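Local coordinates for protein aphrodisin (Mesocricetus auratus, PDB 1E5P) that acts as a secreted aphrodisiac pheromone of the female hamster, a lipocalin with odorant-binding activity that elicits copulatory behaviour in males, at residues A[8-13]-A[110-115]. Numbering follows the deposited sequence.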
ATOM      1  N   GLY A   8      12.254   0.626   7.208  1.00 28.47           N
ATOM      2  CA  GLY A   8      12.235   1.977   7.708  1.00 25.08           C
ATOM      3  C   GLY A   8      10.853   2.592   7.911  1.00 23.29           C
ATOM      4  O   GLY A   8       9.838   1.917   7.798  1.00 21.45           O
ATOM      5  N   LYS A   9      10.838   3.864   8.278  1.00 23.13           N
ATOM      6  CA  LYS A   9       9.598   4.614   8.500  1.00 22.88           C
ATOM      7  C   LYS A   9       9.023   5.015   7.140  1.00 21.21           C
ATOM      8  O   LYS A   9       9.726   5.405   6.207  1.00 21.29           O
ATOM      9  CB  LYS A   9       9.902   5.867   9.308  1.00 27.23           C
ATOM     10  CG  LYS A   9       8.796   6.905   9.352  1.00 33.13           C
ATOM     11  CD  LYS A   9       9.290   8.134  10.116  0.70 36.81           C
ATOM     12  CE  LYS A   9       8.270   8.579  11.149  1.00 39.82           C
ATOM     13  NZ  LYS A   9       8.798   9.728  11.950  0.50 40.24           N
ATOM     14  N   TRP A  10       7.709   4.813   6.979  1.00 19.25           N
ATOM     15  CA  TRP A  10       7.043   5.146   5.726  1.00 18.81           C
ATOM     16  C   TRP A  10       5.596   5.597   6.026  1.00 19.25           C
ATOM     17  O   TRP A  10       5.039   5.177   7.039  1.00 19.24           O
ATOM     18  CB  TRP A  10       6.897   3.924   4.808  1.00 20.03           C
ATOM     19  CG  TRP A  10       8.186   3.348   4.330  1.00 21.75           C
ATOM     20  CD1 TRP A  10       8.854   2.279   4.873  1.00 23.54           C
ATOM     21  CD2 TRP A  10       8.994   3.828   3.246  1.00 21.41           C
ATOM     22  NE1 TRP A  10      10.030   2.073   4.177  1.00 23.79           N
ATOM     23  CE2 TRP A  10      10.133   3.003   3.181  1.00 22.76           C
ATOM     24  CE3 TRP A  10       8.839   4.865   2.330  1.00 21.03           C
ATOM     25  CZ2 TRP A  10      11.124   3.194   2.215  1.00 23.58           C
ATOM     26  CZ3 TRP A  10       9.832   5.054   1.378  1.00 21.92           C
ATOM     27  CH2 TRP A  10      10.947   4.215   1.339  1.00 23.60           C
ATOM     28  N   TYR A  11       5.093   6.434   5.136  1.00 19.76           N
ATOM     29  CA  TYR A  11       3.715   6.901   5.183  1.00 19.70           C
ATOM     30  C   TYR A  11       3.033   6.568   3.854  1.00 20.03           C
ATOM     31  O   TYR A  11       3.694   6.430   2.842  1.00 19.82           O
ATOM     32  CB  TYR A  11       3.660   8.433   5.356  1.00 22.18           C
ATOM     33  CG  TYR A  11       4.281   8.912   6.648  1.00 26.20           C
ATOM     34  CD1 TYR A  11       3.578   8.822   7.837  1.00 29.28           C
ATOM     35  CD2 TYR A  11       5.566   9.435   6.666  1.00 27.58           C
ATOM     36  CE1 TYR A  11       4.131   9.247   9.033  1.00 31.42           C
ATOM     37  CE2 TYR A  11       6.137   9.868   7.851  1.00 29.87           C
ATOM     38  CZ  TYR A  11       5.414   9.774   9.022  1.00 31.86           C
ATOM     39  OH  TYR A  11       5.956  10.199  10.211  0.50 32.51           O
ATOM     40  N   THR A  12       1.706   6.400   3.868  1.00 19.24           N
ATOM     41  CA  THR A  12       0.996   6.213   2.597  1.00 18.59           C
ATOM     42  C   THR A  12       0.790   7.597   1.962  1.00 19.01           C
ATOM     43  O   THR A  12       0.226   8.496   2.609  1.00 19.24           O
ATOM     44  CB  THR A  12      -0.384   5.578   2.797  1.00 17.33           C
ATOM     45  OG1 THR A  12      -0.242   4.349   3.493  1.00 18.62           O
ATOM     46  CG2 THR A  12      -1.029   5.267   1.436  1.00 17.01           C
ATOM     47  N   ILE A  13       1.299   7.744   0.737  1.00 18.73           N
ATOM     48  CA  ILE A  13       1.120   9.043   0.066  1.00 19.91           C
ATOM     49  C   ILE A  13      -0.115   8.968  -0.834  1.00 19.97           C
ATOM     50  O   ILE A  13      -0.993   9.839  -0.790  1.00 21.65           O
ATOM     51  CB  ILE A  13       2.354   9.425  -0.746  1.00 21.03           C
ATOM     52  CG1 ILE A  13       3.660   9.279   0.061  1.00 19.24           C
ATOM     53  CG2 ILE A  13       2.197  10.852  -1.281  1.00 22.13           C
ATOM     54  CD1 ILE A  13       3.657  10.029   1.359  1.00 19.45           C
ATOM     55  N   VAL A 110      -0.031   1.246  -4.426  1.00 19.47           N
ATOM     56  CA  VAL A 110       0.176   2.016  -3.217  1.00 18.85           C
ATOM     57  C   VAL A 110       1.550   2.698  -3.327  1.00 20.06           C
ATOM     58  O   VAL A 110       2.527   2.033  -3.708  1.00 21.85           O
ATOM     59  CB  VAL A 110       0.174   1.100  -1.960  1.00 20.71           C
ATOM     60  CG1 VAL A 110       0.500   1.896  -0.722  1.00 20.26           C
ATOM     61  CG2 VAL A 110      -1.194   0.416  -1.869  1.00 21.94           C
ATOM     62  N   VAL A 111       1.585   3.996  -3.084  1.00 18.08           N
ATOM     63  CA  VAL A 111       2.896   4.694  -3.091  1.00 19.52           C
ATOM     64  C   VAL A 111       3.208   5.088  -1.647  1.00 19.49           C
ATOM     65  O   VAL A 111       2.498   5.880  -1.046  1.00 19.37           O
ATOM     66  CB  VAL A 111       2.915   5.939  -3.976  1.00 19.34           C
ATOM     67  CG1 VAL A 111       4.322   6.568  -3.986  1.00 21.64           C
ATOM     68  CG2 VAL A 111       2.449   5.628  -5.392  1.00 20.83           C
ATOM     69  N   ALA A 112       4.254   4.489  -1.094  1.00 20.05           N
ATOM     70  CA  ALA A 112       4.705   4.816   0.258  1.00 20.10           C
ATOM     71  C   ALA A 112       5.809   5.886   0.137  1.00 20.00           C
ATOM     72  O   ALA A 112       6.530   5.842  -0.849  1.00 19.47           O
ATOM     73  CB  ALA A 112       5.301   3.567   0.895  1.00 20.23           C
ATOM     74  N   GLY A 113       5.918   6.783   1.097  1.00 19.36           N
ATOM     75  CA  GLY A 113       6.951   7.794   1.058  1.00 20.93           C
ATOM     76  C   GLY A 113       7.379   8.245   2.439  1.00 21.38           C
ATOM     77  O   GLY A 113       6.826   7.851   3.462  1.00 20.72           O
ATOM     78  N   LYS A 114       8.377   9.137   2.453  1.00 22.98           N
ATOM     79  CA  LYS A 114       8.866   9.670   3.720  1.00 24.56           C
ATOM     80  C   LYS A 114       8.028  10.798   4.250  1.00 26.47           C
ATOM     81  O   LYS A 114       8.206  11.226   5.410  1.00 27.57           O
ATOM     82  CB  LYS A 114      10.358  10.006   3.586  1.00 24.59           C
ATOM     83  CG  LYS A 114      11.153   8.755   3.223  1.00 25.77           C
ATOM     84  CD  LYS A 114      11.255   7.798   4.395  1.00 27.63           C
ATOM     85  CE  LYS A 114      11.999   6.516   4.026  1.00 26.43           C
ATOM     86  NZ  LYS A 114      12.247   5.714   5.255  1.00 25.55           N
ATOM     87  N   GLY A 115       7.087  11.332   3.462  1.00 28.15           N
ATOM     88  CA  GLY A 115       6.177  12.316   4.039  1.00 30.77           C
ATOM     89  C   GLY A 115       5.663  13.341   3.050  1.00 32.56           C
ATOM     90  O   GLY A 115       4.539  13.831   3.204  1.00 35.06           O
TER
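In aphrodisin the antiparallel pairing of residues 8-13, which carry the Gly-X-Trp motif of lipocalins, with 110-115 joins the first barrel strand to the last of the up-and-down meander, the closure seen across the family. The backbone ladder is short. Tyr11 and Gly113 form a hydrogen-bonded pair, Tyr11 N reaching Gly113 O and Gly113 N reaching Tyr11 O, both at 2.8 Å with N-H...O angles of 160°; Ile13 N then meets Val111 O almost along its C=O axis. Between them Thr12 and Ala112 make a non-hydrogen-bonded pair.

Beyond the ladder, a lysine side chain takes over. Lys114, bent at its second torsion (chi2 -72°), carries its amino end back across the Trp10 indole, giving a CH-pi contact from CE, 3.6 Å from the centroid of the six-membered ring, and a cation-pi contact from NZ at 4.1 Å. The same NZ donates to Lys9 O, so the ammonium is held by ring and carbonyl together. Trp10 NE1 is itself bonded to Leu6 O, which would fix the indole's rotation. An alanine at Trp10 would take away the surface under Lys114, the packing on Ala112 and the bond to Leu6 O, and would probably leave the lysine end less firmly placed.

Close packing completes the seam. Trp10 CE3 lies 4.0 Å from Ala112 CB, while Ile13 CG1 presses on the backbone of Gly113, where a beta carbon would clash. Nearby, the Tyr11 ring turns its edge to the Lys114 carbonyl, with CD2 3.4 Å from Lys114 O.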